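Local coordinates for NANS (YJHS), A 9-O-acetyl N-acetylneuraminic acid esterase (Escherichia coli O157:H7 EDL933, PDB 3PT5), which probably removes the 9-O-acetyl group from 9-O-acetyl-N-acetylneuraminate, letting the bacterium grow on this sialic acid of mammalian mucosa, at residues R112-F117 against E328-F333. Residues are numbered along the deposited sequence; the frame is centred on the assembly and turned at random.
Sequences RKLLPF and EAILQF
Leu114 and Leu331 mark the nearest approach of the two backbones, their CA atoms 8.0 Å apart, where the helical residues 112-114 and the 3-10 segment 115-117 face the helix that runs through 328-333. A hydrogen bond of 2.9 Å from Phe117 N to Leu114 O closes the turn and brings both side chains to the same helix. Between the segments the contact is wholly apolar. Leu331 reaches across with both methyls: CD1 sits over one face of the Phe117 ring, 4.0 Å from its centroid and 16° off the normal, a CH-pi contact shifted toward CE2, while CD2 lies 3.9 Å from Phe117 CG at the root of the ring. With CG of Phe117 anti to its own carbonyl carbon (chi1 -66°), the ring is carried toward Leu331, and the two side chains cross at about a right angle. Leu114 uses a single branch: its CD2 touches Ile330 CG2 at 3.9 Å and Leu331 CD2 at 4.1 Å. Leu114 and Ile330 are buried, whereas Phe117 is exposed at the surface end of the patch. Around this patch, Lys113 joins helix 107-114 to helix 315-335 through a salt bridge to Asp324, and Leu114 also packs on Val327. Ile330 touches Phe234 in turn, so helix 315-335 packs beside helix 107-114 while also resting on strand 233-236 of the mixed sheet of this SGNH hydrolase.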
loop_
_atom_site.group_PDB
_atom_site.type_symbol
_atom_site.label_atom_id
_atom_site.label_comp_id
_atom_site.label_asym_id
_atom_site.label_seq_id
_atom_site.Cartn_x
_atom_site.Cartn_y
_atom_site.Cartn_z
ATOM N N ARG A 112 8.055 3.694 9.364
ATOM C CA ARG A 112 8.561 4.463 10.497
ATOM C C ARG A 112 8.325 3.703 11.790
ATOM O O ARG A 112 9.188 3.683 12.654
ATOM C CB ARG A 112 7.946 5.868 10.564
ATOM C CG ARG A 112 8.335 6.632 11.840
ATOM C CD ARG A 112 7.668 8.004 11.891
ATOM N NE ARG A 112 8.620 9.034 11.487
ATOM C CZ ARG A 112 8.869 9.389 10.232
ATOM N NH1 ARG A 112 8.207 8.823 9.225
ATOM N NH2 ARG A 112 9.780 10.324 9.995
ATOM N N LYS A 113 7.180 3.028 11.895
ATOM C CA LYS A 113 6.869 2.309 13.140
ATOM C C LYS A 113 7.658 1.004 13.311
ATOM O O LYS A 113 7.837 0.534 14.436
ATOM C CB LYS A 113 5.356 2.101 13.294
ATOM C CG LYS A 113 4.624 3.419 13.546
ATOM C CD LYS A 113 3.091 3.254 13.449
ATOM C CE LYS A 113 2.388 4.625 13.567
ATOM N NZ LYS A 113 0.924 4.414 13.569
ATOM N N LEU A 114 8.140 0.438 12.202
ATOM C CA LEU A 114 9.019 -0.754 12.224
ATOM C C LEU A 114 10.500 -0.425 12.507
ATOM O O LEU A 114 11.229 -1.237 13.086
ATOM C CB LEU A 114 8.953 -1.469 10.889
ATOM C CG LEU A 114 7.702 -2.228 10.471
ATOM C CD1 LEU A 114 7.843 -2.643 8.987
ATOM C CD2 LEU A 114 7.516 -3.482 11.373
ATOM N N LEU A 115 10.939 0.763 12.096
ATOM C CA LEU A 115 12.357 1.097 12.122
ATOM C C LEU A 115 12.987 0.921 13.500
ATOM O O LEU A 115 14.118 0.451 13.580
ATOM C CB LEU A 115 12.580 2.529 11.590
ATOM C CG LEU A 115 14.008 2.978 11.287
ATOM C CD1 LEU A 115 14.595 2.306 10.063
ATOM C CD2 LEU A 115 13.950 4.479 11.131
ATOM N N PRO A 116 12.262 1.262 14.598
ATOM C CA PRO A 116 12.987 1.155 15.877
ATOM C C PRO A 116 13.351 -0.266 16.247
ATOM O O PRO A 116 14.185 -0.479 17.133
ATOM C CB PRO A 116 11.983 1.702 16.894
ATOM C CG PRO A 116 11.031 2.508 16.123
ATOM C CD PRO A 116 10.942 1.908 14.775
ATOM N N PHE A 117 12.758 -1.236 15.560
ATOM C CA PHE A 117 12.931 -2.640 15.907
ATOM C C PHE A 117 14.011 -3.398 15.133
ATOM O O PHE A 117 14.261 -4.592 15.372
ATOM C CB PHE A 117 11.575 -3.321 15.766
ATOM C CG PHE A 117 10.574 -2.834 16.754
ATOM C CD1 PHE A 117 10.564 -3.329 18.059
ATOM C CD2 PHE A 117 9.658 -1.865 16.397
ATOM C CE1 PHE A 117 9.627 -2.870 18.975
ATOM C CE2 PHE A 117 8.730 -1.417 17.286
ATOM C CZ PHE A 117 8.707 -1.916 18.589
ATOM N N GLU A 328 1.895 -4.189 14.263
ATOM C CA GLU A 328 1.647 -5.213 15.298
ATOM C C GLU A 328 1.690 -6.626 14.662
ATOM O O GLU A 328 2.291 -7.561 15.217
ATOM C CB GLU A 328 0.275 -5.013 15.935
ATOM C CG GLU A 328 0.072 -3.779 16.796
ATOM C CD GLU A 328 -1.434 -3.513 17.025
ATOM O OE1 GLU A 328 -2.204 -4.512 17.094
ATOM O OE2 GLU A 328 -1.846 -2.316 17.102
ATOM N N ALA A 329 1.023 -6.790 13.516
ATOM C CA ALA A 329 0.975 -8.093 12.851
ATOM C C ALA A 329 2.318 -8.572 12.313
ATOM O O ALA A 329 2.649 -9.774 12.385
ATOM C CB ALA A 329 -0.107 -8.108 11.764
ATOM N N ILE A 330 3.087 -7.642 11.760
ATOM C CA ILE A 330 4.377 -7.985 11.198
ATOM C C ILE A 330 5.376 -8.383 12.312
ATOM O O ILE A 330 6.041 -9.400 12.212
ATOM C CB ILE A 330 4.918 -6.787 10.389
ATOM C CG1 ILE A 330 4.066 -6.561 9.133
ATOM C CG2 ILE A 330 6.400 -7.002 10.056
ATOM C CD1 ILE A 330 4.327 -5.139 8.519
ATOM N N LEU A 331 5.393 -7.611 13.391
ATOM C CA LEU A 331 6.269 -7.908 14.535
ATOM C C LEU A 331 5.909 -9.237 15.169
ATOM O O LEU A 331 6.788 -10.056 15.454
ATOM C CB LEU A 331 6.227 -6.790 15.583
ATOM C CG LEU A 331 6.758 -5.406 15.178
ATOM C CD1 LEU A 331 6.437 -4.402 16.291
ATOM C CD2 LEU A 331 8.263 -5.417 14.881
ATOM N N GLN A 332 4.615 -9.464 15.367
ATOM C CA GLN A 332 4.140 -10.724 15.919
ATOM C C GLN A 332 4.549 -11.907 15.051
ATOM O O GLN A 332 5.052 -12.909 15.564
ATOM C CB GLN A 332 2.639 -10.709 16.107
ATOM C CG GLN A 332 2.159 -11.964 16.811
ATOM C CD GLN A 332 0.696 -11.937 17.123
ATOM O OE1 GLN A 332 0.064 -12.983 17.254
ATOM N NE2 GLN A 332 0.140 -10.743 17.271
ATOM N N PHE A 333 4.343 -11.809 13.739
ATOM C CA PHE A 333 4.663 -12.924 12.866
ATOM C C PHE A 333 6.134 -13.295 12.997
ATOM O O PHE A 333 6.493 -14.463 13.179
ATOM C CB PHE A 333 4.365 -12.606 11.406
ATOM C CG PHE A 333 4.707 -13.723 10.493
ATOM C CD1 PHE A 333 3.774 -14.742 10.254
ATOM C CD2 PHE A 333 5.958 -13.803 9.897
ATOM C CE1 PHE A 333 4.099 -15.808 9.437
ATOM C CE2 PHE A 333 6.290 -14.886 9.080
ATOM C CZ PHE A 333 5.351 -15.881 8.852
#